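Local coordinates for protein NADH dehydrogenase, putative (Plasmodium falciparum, PDB 5JWC) that probably oxidises NADH through a bound FAD and passes the electrons to ubiquinone, as a type II NADH dehydrogenase of the malaria parasite, at residues P239-T242 / Q243-D247; S246-T249 / K250-F253; H352-T355 / N356-I359; H407-L410 / F411-K415; C82-I86 / R87-R91. All blocks are in the same frame, centred on the assembly; numbering follows the deposited sequence.

Interaction 1 (P239-T242 / Q243-D247)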
loop_
_atom_site.group_PDB
_atom_site.type_symbol
_atom_site.label_atom_id
_atom_site.label_comp_id
_atom_site.label_asym_id
_atom_site.label_seq_id
_atom_site.Cartn_x
_atom_site.Cartn_y
_atom_site.Cartn_z
ATOM N N PRO A 239 -10.267 30.626 4.293
ATOM C CA PRO A 239 -10.204 32.094 4.379
ATOM C C PRO A 239 -9.585 32.759 3.139
ATOM O O PRO A 239 -9.873 33.924 2.889
ATOM C CB PRO A 239 -9.337 32.340 5.627
ATOM C CG PRO A 239 -8.454 31.117 5.732
ATOM C CD PRO A 239 -9.361 29.973 5.262
ATOM N N THR A 240 -8.793 32.032 2.355
ATOM C CA THR A 240 -8.216 32.610 1.136
ATOM C C THR A 240 -9.154 32.562 -0.076
ATOM O O THR A 240 -8.821 33.076 -1.142
ATOM C CB THR A 240 -6.913 31.901 0.752
ATOM O OG1 THR A 240 -7.212 30.549 0.383
ATOM C CG2 THR A 240 -5.918 31.902 1.926
ATOM N N PHE A 241 -10.305 31.926 0.086
ATOM C CA PHE A 241 -11.341 31.899 -0.945
ATOM C C PHE A 241 -12.262 33.094 -0.667
ATOM O O PHE A 241 -12.010 33.871 0.257
ATOM C CB PHE A 241 -12.136 30.577 -0.910
ATOM C CG PHE A 241 -11.368 29.370 -1.390
ATOM C CD1 PHE A 241 -11.800 28.655 -2.497
ATOM C CD2 PHE A 241 -10.221 28.945 -0.737
ATOM C CE1 PHE A 241 -11.101 27.530 -2.945
ATOM C CE2 PHE A 241 -9.511 27.828 -1.178
ATOM C CZ PHE A 241 -9.947 27.121 -2.280
ATOM N N THR A 242 -13.348 33.215 -1.411
ATOM C CA THR A 242 -14.310 34.301 -1.187
ATOM C C THR A 242 -15.204 34.080 0.030
ATOM O O THR A 242 -15.374 32.941 0.502
ATOM C CB THR A 242 -15.203 34.493 -2.401
ATOM O OG1 THR A 242 -16.057 33.352 -2.543
ATOM C CG2 THR A 242 -14.353 34.675 -3.669
ATOM N N GLN A 243 -15.784 35.169 0.530
ATOM C CA GLN A 243 -16.608 35.104 1.719
ATOM C C GLN A 243 -17.814 34.211 1.490
ATOM O O GLN A 243 -18.211 33.464 2.379
ATOM C CB GLN A 243 -17.033 36.518 2.152
ATOM C CG GLN A 243 -17.833 36.560 3.457
ATOM C CD GLN A 243 -17.059 35.983 4.647
ATOM O OE1 GLN A 243 -15.919 36.373 4.918
ATOM N NE2 GLN A 243 -17.674 35.037 5.348
ATOM N N ASN A 244 -18.391 34.263 0.296
ATOM C CA ASN A 244 -19.517 33.391 -0.024
ATOM C C ASN A 244 -19.109 31.910 0.000
ATOM O O ASN A 244 -19.888 31.050 0.433
ATOM C CB ASN A 244 -20.113 33.745 -1.394
ATOM C CG ASN A 244 -21.095 34.904 -1.318
ATOM O OD1 ASN A 244 -21.710 35.136 -0.283
ATOM N ND2 ASN A 244 -21.256 35.622 -2.419
ATOM N N ILE A 245 -17.898 31.609 -0.478
ATOM C CA ILE A 245 -17.407 30.231 -0.427
ATOM C C ILE A 245 -17.184 29.793 1.023
ATOM O O ILE A 245 -17.584 28.690 1.411
ATOM C CB ILE A 245 -16.123 30.048 -1.273
ATOM C CG1 ILE A 245 -16.522 29.952 -2.751
ATOM C CG2 ILE A 245 -15.351 28.763 -0.849
ATOM C CD1 ILE A 245 -15.378 29.980 -3.722
ATOM N N SER A 246 -16.572 30.653 1.832
ATOM C CA SER A 246 -16.392 30.354 3.258
ATOM C C SER A 246 -17.718 30.078 3.976
ATOM O O SER A 246 -17.825 29.119 4.749
ATOM C CB SER A 246 -15.666 31.501 3.961
ATOM O OG SER A 246 -14.365 31.651 3.442
ATOM N N ASP A 247 -18.734 30.891 3.713
ATOM C CA ASP A 247 -20.030 30.691 4.376
ATOM C C ASP A 247 -20.684 29.395 3.906
ATOM O O ASP A 247 -21.274 28.666 4.696
ATOM C CB ASP A 247 -21.000 31.848 4.117
ATOM C CG ASP A 247 -20.482 33.182 4.598
ATOM O OD1 ASP A 247 -19.681 33.223 5.551
ATOM O OD2 ASP A 247 -20.908 34.207 4.017
HETATM O O HOH W 1 -12.793 34.037 2.557
#

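Interaction 2 (S246-T249 / K250-F253)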
loop_
_atom_site.group_PDB
_atom_site.type_symbol
_atom_site.label_atom_id
_atom_site.label_comp_id
_atom_site.label_asym_id
_atom_site.label_seq_id
_atom_site.Cartn_x
_atom_site.Cartn_y
_atom_site.Cartn_z
ATOM N N SER A 246 -16.572 30.653 1.832
ATOM C CA SER A 246 -16.392 30.354 3.258
ATOM C C SER A 246 -17.718 30.078 3.976
ATOM O O SER A 246 -17.825 29.119 4.749
ATOM C CB SER A 246 -15.666 31.501 3.961
ATOM O OG SER A 246 -14.365 31.651 3.442
ATOM N N ASP A 247 -18.734 30.891 3.713
ATOM C CA ASP A 247 -20.030 30.691 4.376
ATOM C C ASP A 247 -20.684 29.395 3.906
ATOM O O ASP A 247 -21.274 28.666 4.696
ATOM C CB ASP A 247 -21.000 31.848 4.117
ATOM C CG ASP A 247 -20.482 33.182 4.598
ATOM O OD1 ASP A 247 -19.681 33.223 5.551
ATOM O OD2 ASP A 247 -20.908 34.207 4.017
ATOM N N PHE A 248 -20.630 29.143 2.602
ATOM C CA PHE A 248 -21.204 27.920 2.043
ATOM C C PHE A 248 -20.511 26.667 2.598
ATOM O O PHE A 248 -21.167 25.656 2.876
ATOM C CB PHE A 248 -21.125 27.931 0.517
ATOM C CG PHE A 248 -21.598 26.663 -0.124
ATOM C CD1 PHE A 248 -22.873 26.180 0.118
ATOM C CD2 PHE A 248 -20.769 25.953 -0.979
ATOM C CE1 PHE A 248 -23.306 25.007 -0.478
ATOM C CE2 PHE A 248 -21.195 24.794 -1.579
ATOM C CZ PHE A 248 -22.460 24.311 -1.327
ATOM N N THR A 249 -19.197 26.751 2.784
ATOM C CA THR A 249 -18.431 25.643 3.352
ATOM C C THR A 249 -18.833 25.347 4.803
ATOM O O THR A 249 -19.062 24.182 5.157
ATOM C CB THR A 249 -16.904 25.911 3.275
ATOM O OG1 THR A 249 -16.528 26.122 1.906
ATOM C CG2 THR A 249 -16.129 24.736 3.821
ATOM N N LYS A 250 -18.925 26.391 5.633
ATOM C CA LYS A 250 -19.335 26.234 7.032
ATOM C C LYS A 250 -20.746 25.655 7.116
ATOM O O LYS A 250 -21.052 24.814 7.964
ATOM C CB LYS A 250 -19.309 27.584 7.769
ATOM C CG LYS A 250 -19.958 27.530 9.162
ATOM C CD LYS A 250 -19.579 28.735 10.027
ATOM C CE LYS A 250 -18.084 28.965 10.113
ATOM N NZ LYS A 250 -17.783 30.175 10.940
ATOM N N GLU A 251 -21.609 26.131 6.229
ATOM C CA GLU A 251 -22.976 25.654 6.160
ATOM C C GLU A 251 -23.050 24.193 5.718
ATOM O O GLU A 251 -23.843 23.413 6.254
ATOM C CB GLU A 251 -23.765 26.560 5.229
ATOM C CG GLU A 251 -25.117 26.072 4.803
ATOM C CD GLU A 251 -25.739 27.041 3.810
ATOM O OE1 GLU A 251 -26.230 26.595 2.743
ATOM O OE2 GLU A 251 -25.697 28.264 4.101
ATOM N N ASN A 252 -22.230 23.819 4.741
ATOM C CA ASN A 252 -22.210 22.434 4.300
ATOM C C ASN A 252 -21.726 21.540 5.460
ATOM O O ASN A 252 -22.285 20.473 5.705
ATOM C CB ASN A 252 -21.327 22.269 3.061
ATOM C CG ASN A 252 -21.669 21.025 2.263
ATOM O OD1 ASN A 252 -22.845 20.719 2.058
ATOM N ND2 ASN A 252 -20.642 20.286 1.827
ATOM N N PHE A 253 -20.709 21.998 6.192
ATOM C CA PHE A 253 -20.182 21.237 7.326
ATOM C C PHE A 253 -21.241 21.100 8.438
ATOM O O PHE A 253 -21.437 20.006 8.960
ATOM C CB PHE A 253 -18.888 21.874 7.872
ATOM C CG PHE A 253 -17.626 21.470 7.108
ATOM C CD1 PHE A 253 -17.707 20.918 5.829
ATOM C CD2 PHE A 253 -16.375 21.615 7.684
ATOM C CE1 PHE A 253 -16.549 20.524 5.132
ATOM C CE2 PHE A 253 -15.202 21.228 6.999
ATOM C CZ PHE A 253 -15.299 20.680 5.721
#

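Interaction 3 (H352-T355 / N356-I359)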
loop_
_atom_site.group_PDB
_atom_site.type_symbol
_atom_site.label_atom_id
_atom_site.label_comp_id
_atom_site.label_asym_id
_atom_site.label_seq_id
_atom_site.Cartn_x
_atom_site.Cartn_y
_atom_site.Cartn_z
ATOM N N HIS A 352 13.380 51.648 -7.081
ATOM C CA HIS A 352 13.818 52.949 -6.599
ATOM C C HIS A 352 15.343 53.115 -6.658
ATOM O O HIS A 352 15.838 54.236 -6.587
ATOM C CB HIS A 352 13.274 53.232 -5.189
ATOM C CG HIS A 352 13.976 52.524 -4.070
ATOM N ND1 HIS A 352 13.576 51.289 -3.605
ATOM C CD2 HIS A 352 14.974 52.926 -3.247
ATOM C CE1 HIS A 352 14.338 50.937 -2.576
ATOM N NE2 HIS A 352 15.191 51.918 -2.345
ATOM N N GLU A 353 16.078 52.017 -6.831
ATOM C CA GLU A 353 17.519 52.113 -7.049
ATOM C C GLU A 353 17.843 52.340 -8.510
ATOM O O GLU A 353 19.014 52.423 -8.870
ATOM C CB GLU A 353 18.239 50.857 -6.560
ATOM C CG GLU A 353 18.221 50.694 -5.062
ATOM C CD GLU A 353 18.963 49.450 -4.604
ATOM O OE1 GLU A 353 19.243 48.567 -5.454
ATOM O OE2 GLU A 353 19.270 49.364 -3.396
ATOM N N HIS A 354 16.815 52.467 -9.346
ATOM C CA HIS A 354 17.018 52.737 -10.768
ATOM C C HIS A 354 16.097 53.856 -11.260
ATOM O O HIS A 354 15.679 53.877 -12.417
ATOM C CB HIS A 354 16.805 51.455 -11.591
ATOM C CG HIS A 354 17.763 50.358 -11.241
ATOM N ND1 HIS A 354 17.623 49.573 -10.115
ATOM C CD2 HIS A 354 18.908 49.948 -11.842
ATOM C CE1 HIS A 354 18.625 48.715 -10.047
ATOM N NE2 HIS A 354 19.419 48.920 -11.080
ATOM N N THR A 355 15.796 54.789 -10.363
ATOM C CA THR A 355 14.847 55.863 -10.641
ATOM C C THR A 355 15.180 56.640 -11.922
ATOM O O THR A 355 14.347 56.743 -12.827
ATOM C CB THR A 355 14.776 56.838 -9.451
ATOM O OG1 THR A 355 14.636 56.095 -8.226
ATOM C CG2 THR A 355 13.594 57.795 -9.603
ATOM N N ASN A 356 16.405 57.152 -12.020
ATOM C CA ASN A 356 16.794 57.937 -13.191
ATOM C C ASN A 356 16.703 57.178 -14.497
ATOM O O ASN A 356 16.279 57.733 -15.517
ATOM C CB ASN A 356 18.204 58.484 -13.018
ATOM C CG ASN A 356 18.311 59.402 -11.822
ATOM O OD1 ASN A 356 17.405 60.196 -11.554
ATOM N ND2 ASN A 356 19.419 59.301 -11.093
ATOM N N GLU A 357 17.089 55.908 -14.473
ATOM C CA GLU A 357 16.983 55.087 -15.676
ATOM C C GLU A 357 15.538 54.959 -16.125
ATOM O O GLU A 357 15.230 55.028 -17.315
ATOM C CB GLU A 357 17.578 53.706 -15.433
ATOM C CG GLU A 357 19.063 53.740 -15.190
ATOM C CD GLU A 357 19.597 52.413 -14.707
ATOM O OE1 GLU A 357 19.387 51.397 -15.409
ATOM O OE2 GLU A 357 20.226 52.389 -13.624
ATOM N N ILE A 358 14.648 54.747 -15.162
ATOM C CA ILE A 358 13.235 54.590 -15.476
ATOM C C ILE A 358 12.650 55.900 -15.999
ATOM O O ILE A 358 11.877 55.906 -16.952
ATOM C CB ILE A 358 12.452 54.080 -14.255
ATOM C CG1 ILE A 358 12.865 52.633 -13.970
ATOM C CG2 ILE A 358 10.956 54.135 -14.513
ATOM C CD1 ILE A 358 12.431 52.133 -12.641
ATOM N N ILE A 359 13.020 57.010 -15.372
ATOM C CA ILE A 359 12.576 58.324 -15.843
ATOM C C ILE A 359 12.907 58.534 -17.325
ATOM O O ILE A 359 12.039 58.916 -18.109
ATOM C CB ILE A 359 13.188 59.454 -14.996
ATOM C CG1 ILE A 359 12.516 59.475 -13.620
ATOM C CG2 ILE A 359 13.001 60.808 -15.675
ATOM C CD1 ILE A 359 13.292 60.206 -12.556
#

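Interaction 4 (H407-L410 / F411-K415)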
loop_
_atom_site.group_PDB
_atom_site.type_symbol
_atom_site.label_atom_id
_atom_site.label_comp_id
_atom_site.label_asym_id
_atom_site.label_seq_id
_atom_site.Cartn_x
_atom_site.Cartn_y
_atom_site.Cartn_z
ATOM N N HIS A 407 10.577 58.781 -7.223
ATOM C CA HIS A 407 11.420 57.885 -6.453
ATOM C C HIS A 407 10.619 57.262 -5.303
ATOM O O HIS A 407 10.631 56.044 -5.107
ATOM C CB HIS A 407 12.636 58.651 -5.931
ATOM C CG HIS A 407 13.450 57.899 -4.926
ATOM N ND1 HIS A 407 14.526 57.111 -5.280
ATOM C CD2 HIS A 407 13.339 57.803 -3.580
ATOM C CE1 HIS A 407 15.054 56.577 -4.194
ATOM N NE2 HIS A 407 14.352 56.977 -3.148
ATOM N N ASP A 408 9.914 58.100 -4.548
ATOM C CA ASP A 408 9.121 57.610 -3.424
ATOM C C ASP A 408 7.988 56.684 -3.875
ATOM O O ASP A 408 7.655 55.725 -3.185
ATOM C CB ASP A 408 8.542 58.778 -2.625
ATOM C CG ASP A 408 9.608 59.572 -1.894
ATOM O OD1 ASP A 408 10.755 59.085 -1.773
ATOM O OD2 ASP A 408 9.283 60.674 -1.417
ATOM N N TYR A 409 7.400 56.987 -5.023
ATOM C CA TYR A 409 6.342 56.175 -5.600
ATOM C C TYR A 409 6.881 54.798 -5.988
ATOM O O TYR A 409 6.268 53.780 -5.682
ATOM C CB TYR A 409 5.742 56.860 -6.822
ATOM C CG TYR A 409 4.524 56.158 -7.397
ATOM C CD1 TYR A 409 3.365 56.001 -6.640
ATOM C CD2 TYR A 409 4.515 55.692 -8.708
ATOM C CE1 TYR A 409 2.231 55.383 -7.172
ATOM C CE2 TYR A 409 3.393 55.070 -9.248
ATOM C CZ TYR A 409 2.253 54.914 -8.476
ATOM O OH TYR A 409 1.134 54.289 -9.014
ATOM N N LEU A 410 8.013 54.782 -6.693
ATOM C CA LEU A 410 8.667 53.531 -7.065
ATOM C C LEU A 410 8.986 52.714 -5.820
ATOM O O LEU A 410 8.805 51.497 -5.799
ATOM C CB LEU A 410 9.947 53.786 -7.853
ATOM C CG LEU A 410 9.806 54.474 -9.205
ATOM C CD1 LEU A 410 11.195 54.687 -9.812
ATOM C CD2 LEU A 410 8.899 53.710 -10.154
ATOM N N PHE A 411 9.470 53.396 -4.788
ATOM C CA PHE A 411 9.753 52.755 -3.523
ATOM C C PHE A 411 8.506 52.061 -2.967
ATOM O O PHE A 411 8.602 50.978 -2.379
ATOM C CB PHE A 411 10.291 53.779 -2.520
ATOM C CG PHE A 411 10.678 53.192 -1.191
ATOM C CD1 PHE A 411 11.972 52.779 -0.952
ATOM C CD2 PHE A 411 9.747 53.084 -0.169
ATOM C CE1 PHE A 411 12.331 52.246 0.269
ATOM C CE2 PHE A 411 10.100 52.554 1.051
ATOM C CZ PHE A 411 11.393 52.133 1.269
ATOM N N GLU A 412 7.338 52.677 -3.141
ATOM C CA GLU A 412 6.109 52.058 -2.645
ATOM C C GLU A 412 5.785 50.792 -3.429
ATOM O O GLU A 412 5.285 49.817 -2.861
ATOM C CB GLU A 412 4.923 53.034 -2.700
ATOM C CG GLU A 412 5.000 54.171 -1.667
ATOM C CD GLU A 412 5.197 53.664 -0.236
ATOM O OE1 GLU A 412 4.472 52.727 0.172
ATOM O OE2 GLU A 412 6.069 54.201 0.490
ATOM N N ILE A 413 6.053 50.807 -4.727
ATOM C CA ILE A 413 5.853 49.601 -5.531
ATOM C C ILE A 413 6.809 48.476 -5.089
ATOM O O ILE A 413 6.381 47.320 -4.963
ATOM C CB ILE A 413 6.010 49.893 -7.026
ATOM C CG1 ILE A 413 5.082 51.056 -7.421
ATOM C CG2 ILE A 413 5.690 48.636 -7.869
ATOM C CD1 ILE A 413 5.184 51.476 -8.881
ATOM N N ASP A 414 8.077 48.816 -4.837
ATOM C CA ASP A 414 9.047 47.844 -4.329
ATOM C C ASP A 414 8.546 47.206 -3.054
ATOM O O ASP A 414 8.559 45.986 -2.898
ATOM C CB ASP A 414 10.401 48.493 -4.044
ATOM C CG ASP A 414 11.137 48.890 -5.306
ATOM O OD1 ASP A 414 10.940 48.242 -6.345
ATOM O OD2 ASP A 414 11.927 49.856 -5.254
ATOM N N LYS A 415 8.110 48.058 -2.139
ATOM C CA LYS A 415 7.666 47.640 -0.823
ATOM C C LYS A 415 6.418 46.746 -0.894
ATOM O O LYS A 415 6.258 45.824 -0.097
ATOM C CB LYS A 415 7.419 48.899 0.013
ATOM C CG LYS A 415 7.123 48.702 1.464
ATOM C CD LYS A 415 7.140 50.077 2.143
ATOM C CE LYS A 415 6.504 50.048 3.519
ATOM N NZ LYS A 415 5.043 49.782 3.417
HETATM O O HOH W 2 7.821 56.096 -0.314
#

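Interaction 5 (C82-I86 / R87-R91)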
loop_
_atom_site.group_PDB
_atom_site.type_symbol
_atom_site.label_atom_id
_atom_site.label_comp_id
_atom_site.label_asym_id
_atom_site.label_seq_id
_atom_site.Cartn_x
_atom_site.Cartn_y
_atom_site.Cartn_z
ATOM N N CYS A 82 -1.600 9.319 -7.131
ATOM C CA CYS A 82 -0.942 10.418 -6.426
ATOM C C CYS A 82 0.586 10.452 -6.514
ATOM O O CYS A 82 1.221 11.299 -5.874
ATOM C CB CYS A 82 -1.310 10.370 -4.941
ATOM S SG CYS A 82 -3.032 10.474 -4.573
ATOM N N THR A 83 1.184 9.523 -7.255
ATOM C CA THR A 83 2.648 9.472 -7.343
ATOM C C THR A 83 3.137 9.293 -8.770
ATOM O O THR A 83 2.394 8.843 -9.654
ATOM C CB THR A 83 3.247 8.313 -6.509
ATOM O OG1 THR A 83 2.552 7.112 -6.833
ATOM C CG2 THR A 83 3.116 8.548 -5.005
ATOM N N GLU A 84 4.393 9.667 -8.984
ATOM C CA GLU A 84 5.123 9.314 -10.203
ATOM C C GLU A 84 6.522 8.867 -9.799
ATOM O O GLU A 84 7.182 9.544 -9.010
ATOM C CB GLU A 84 5.240 10.498 -11.174
ATOM C CG GLU A 84 3.937 11.169 -11.560
ATOM C CD GLU A 84 3.108 10.333 -12.523
ATOM O OE1 GLU A 84 2.025 10.794 -12.948
ATOM O OE2 GLU A 84 3.538 9.216 -12.859
ATOM N N SER A 85 6.986 7.743 -10.329
ATOM C CA SER A 85 8.364 7.321 -10.086
ATOM C C SER A 85 9.334 8.153 -10.921
ATOM O O SER A 85 9.190 8.245 -12.133
ATOM C CB SER A 85 8.542 5.837 -10.421
ATOM O OG SER A 85 7.939 5.018 -9.431
ATOM N N ILE A 86 10.327 8.741 -10.275
ATOM C CA ILE A 86 11.269 9.603 -10.979
ATOM C C ILE A 86 11.951 8.892 -12.153
ATOM O O ILE A 86 12.052 9.449 -13.247
ATOM C CB ILE A 86 12.345 10.126 -10.038
ATOM C CG1 ILE A 86 11.705 10.930 -8.898
ATOM C CG2 ILE A 86 13.327 11.017 -10.814
ATOM C CD1 ILE A 86 10.860 12.092 -9.374
ATOM N N ARG A 87 12.389 7.653 -11.943
ATOM C CA ARG A 87 13.150 6.962 -12.999
ATOM C C ARG A 87 12.364 6.753 -14.285
ATOM O O ARG A 87 12.960 6.577 -15.344
ATOM C CB ARG A 87 13.698 5.622 -12.493
ATOM C CG ARG A 87 14.743 5.833 -11.442
ATOM C CD ARG A 87 15.538 4.586 -11.123
ATOM N NE ARG A 87 16.525 4.884 -10.091
ATOM C CZ ARG A 87 17.692 5.494 -10.315
ATOM N NH1 ARG A 87 18.038 5.882 -11.549
ATOM N NH2 ARG A 87 18.519 5.722 -9.307
ATOM N N ASN A 88 11.037 6.805 -14.217
ATOM C CA ASN A 88 10.219 6.694 -15.435
ATOM C C ASN A 88 10.361 7.867 -16.383
ATOM O O ASN A 88 9.904 7.800 -17.522
ATOM C CB ASN A 88 8.731 6.568 -15.087
ATOM C CG ASN A 88 8.354 5.197 -14.608
ATOM O OD1 ASN A 88 9.109 4.240 -14.781
ATOM N ND2 ASN A 88 7.179 5.087 -13.991
ATOM N N PHE A 89 10.961 8.958 -15.915
ATOM C CA PHE A 89 11.016 10.180 -16.716
ATOM C C PHE A 89 12.452 10.601 -16.993
ATOM O O PHE A 89 12.709 11.764 -17.292
ATOM C CB PHE A 89 10.253 11.320 -16.001
ATOM C CG PHE A 89 8.823 10.974 -15.691
ATOM C CD1 PHE A 89 7.797 11.364 -16.545
ATOM C CD2 PHE A 89 8.512 10.225 -14.575
ATOM C CE1 PHE A 89 6.473 11.019 -16.265
ATOM C CE2 PHE A 89 7.186 9.871 -14.286
ATOM C CZ PHE A 89 6.167 10.271 -15.137
ATOM N N LEU A 90 13.393 9.666 -16.871
ATOM C CA LEU A 90 14.807 9.990 -17.061
ATOM C C LEU A 90 15.286 9.786 -18.485
ATOM O O LEU A 90 16.373 10.231 -18.836
ATOM C CB LEU A 90 15.693 9.171 -16.115
ATOM C CG LEU A 90 15.672 9.505 -14.625
ATOM C CD1 LEU A 90 16.613 8.600 -13.848
ATOM C CD2 LEU A 90 16.034 10.988 -14.378
ATOM N N ARG A 91 14.486 9.118 -19.306
ATOM C CA ARG A 91 14.902 8.785 -20.671
ATOM C C ARG A 91 13.987 9.476 -21.675
ATOM O O ARG A 91 12.886 9.020 -21.928
ATOM C CB ARG A 91 14.900 7.260 -20.890
ATOM C CG ARG A 91 15.869 6.513 -19.975
ATOM C CD ARG A 91 15.609 5.001 -19.914
ATOM N NE ARG A 91 14.243 4.676 -19.509
ATOM C CZ ARG A 91 13.825 4.683 -18.245
ATOM N NH1 ARG A 91 14.664 5.024 -17.268
ATOM N NH2 ARG A 91 12.569 4.363 -17.957
#

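Interaction 1 (P239-T242 / Q243-D247)
Thr242 meets the first turn of the helix that follows it with both of its oxygens. Its hydroxyl OG1 accepts from Ile245 N at 3.3 Å with an N-H...O angle of 155°, while its carbonyl takes Ser246 N, the N to O distance being 2.9 Å. With chi1 at 68°, OG1 sits between the backbone N and the carbonyl carbon, which swings it over the amide three residues on; the same hydroxyl is also hydrogen-bonded to Glu477. Ser246 is satisfied differently: its OG bonds to Leu237 O and receives a bond from a water that also donates to Pro239 O, 2.9 Å from the water oxygen, tying the loop to the helix. On the exposed side, Gln243 NE2 donates to Asp247 OD1 at 2.7 Å, reaching that oxygen from above the carboxylate plane, and Gln243 OE1 has Asn236 ND2 as its partner. The apolar share is small, Phe241 CB resting 3.7 Å from Ile245 CG2 where the pair faces strands 460-465 and 468-473. A hydroxyl accepting from an amide of the first helical turn is the classic threonine N-cap, here at the start of helix 243-255.

Interaction 2 (S246-T249 / K250-F253)
Thr249 and Phe253, one turn apart, meet through backbone and side chain alike. The carbonyl of Thr249 accepts from Phe253 N, O to N 2.9 Å, and the methyl CG2 lies over one face of the Phe253 ring, 4.4 Å from CE1. That methyl faces the ring because CG2 stands anti to the backbone N, whereas OG1 (chi1 -58°) turns back along the helix to bond Ile245 O. The threonine thus satisfies its hydroxyl within the helix and leaves its carbon branch for packing.

Lys250 follows another course. Its N donates to Ser246 O at 3.1 Å with a nearly straight N-H...O angle of 167°, and its CB rests 3.7 Å from the same oxygen. The chain beyond leads away, delivering NZ to Asn235 O and Thr262 OG1.

Phe248, its ring thrown out with CG anti to the backbone N (chi1 175°), touches Glu251 only loosely: OE1 stands at the ring edge, 4.3 Å from CD1. Phe248 O accepts from Asn252 N at 2.8 Å. The Phe248 side chain touches Ile464, Gln468 and Val470, while Val201 of helix 198-218 is touched by Thr249 and Phe253. An amphipathic helix of this kind is the crossover of a beta-alpha-beta unit, here joining parallel strands 227-232 and 259-262 in a Rossmann-type sheet.

Interaction 3 (H352-T355 / N356-I359)
His354 and Glu357 run side by side and point the same way, the imidazole presenting its edge to the carboxylate. OE2 of Glu357 lies near the ring plane, 3.3 Å from His354 CD2, and the two flat groups are turned 73° against each other. The approach is made by a ring carbon and not a nitrogen: His354 NE2 remains 4.4 Å from Glu357 OE2, so any electrostatic attraction would act without a bond, and would probably depend on the charge of the ring. The other nitrogen, ND1, is engaged by Leu350 O, which helps to fix the rotation of the imidazole.

Thr355 and Ile359 approach differently, at a slant, with the methyl CG2 of Thr355 3.8 Å from the isoleucine CD1. The threonine branch is free to pack because OG1 lies beside the backbone N (chi1 -48°) and donates backward to His352 O at 2.8 Å, arriving from above the carbonyl plane. OG1 is hydrogen-bonded to His407 ND1 as well.

His354, at the N-cap position, offers its carbonyl to Ile358 N at 3.1 Å, and the carbonyl of Thr355 receives Ile359 N, O to N 2.9 Å. Helix 355-361 thus starts directly from the loop after strand 344-346 and lays Thr355, Ile358 and Ile359 against Phe406 of helix 403-416, with Leu351 and Leu367 of adjoining loops alongside.

Interaction 4 (H407-L410 / F411-K415)
Helix 403-416 belongs to the helical insertion domain, and within it Tyr409 and Ile413 meet one turn apart on a buried face. The tyrosine ring is crossed at a slant by the isoleucine, whose CD1 comes 4.0 Å from CE2; beyond them, helix 369-374 supplies Leu372. Tyr409 reaches outward with CG anti to the backbone N (chi1 -173°), and its hydroxyl is held by Asn396 O and Trp391 NE1, which pins the far end of the ring.

The i to i+4 backbone bonds run on through both segments. Phe411 N donates to His407 O at 2.9 Å, and Asp414 N to Leu410 O at 2.9 Å with an angle of 165°. Glu412 N is less cleanly placed, since it bonds to Asp408 O and has only a weak bond to Tyr409 O.

Asp414, buried, is satisfied from beyond the helix: OD2 bonds His352 ND1 and OD1 meets Leu351 N, joining the helix to the loop that precedes helix 355-361, and Gln385 NE2 is a further partner of OD1. On the exposed side chi1 (-71°) sets Glu412 CG 3.4 Å from Asp408 O, and the bend at chi2 turns the carboxylate to a water. This water bridges the two residues, donating to Asp408 O at 2.9 Å and to Glu412 OE2 at 2.7 Å.

Interaction 5 (C82-I86 / R87-R91)
The Phe89 ring turns its edge to oxygens from the end of strand 83-85 and the turn after it. Ser85 O lies 3.2 Å from CD2, Glu84 OE2 comes to 3.6 Å from CZ, and Ile86 O stands farther along the same rim, all three near the ring plane. The Glu84 carboxylate is nearly perpendicular to the ring, the planes 84° apart, and it meets the edge through OE2; Glu84 CB also comes 3.7 Å from Phe89 CE2. Beyond these residues Phe41 of helix 38-46 meets the ring edge-to-face, and Glu84 OE1 is bonded to Ser498 and Ser501. The weakly positive C-H rim probably suits such acceptors.

What brings the ring here is a 3-10 turn that closes strand 83-85, the partner of strand 62-64 in a two-stranded antiparallel sheet. Asn88 N donates to Ser85 O at 3.1 Å, and Phe89 N to Ile86 O at 2.9 Å, each arriving well above the carbonyl plane, as suits a tight i to i+3 turn. Ser85 O therefore serves an amide and the ring edge at once. Arg87 extends away from the turn to form a salt bridge through NE with Glu173 of the second subunit, and Arg91 NH2 bonds Asn218 OD1 of that same chain.

In the fold
Along the chain the order is interaction 5, then 1, 2, 3 and 4. Interactions 1 and 2 share Ser246 and Asp247 on helix 243-255, their centres 9 Å apart, so cap and body of one crossover helix are seen in succession. Interactions 3 and 4, centres 11 Å apart, touch directly: helices 355-361 and 403-416 join within the helical insertion domain, which sits far from the rest, about 31 Å from interaction 1 to interaction 4 between centres. Interaction 5 lies on the opposite side of the chain's centre from interactions 1 and 4, beside the second subunit. The set thus samples the nucleotide-binding framework, the insertion and the dimer contact.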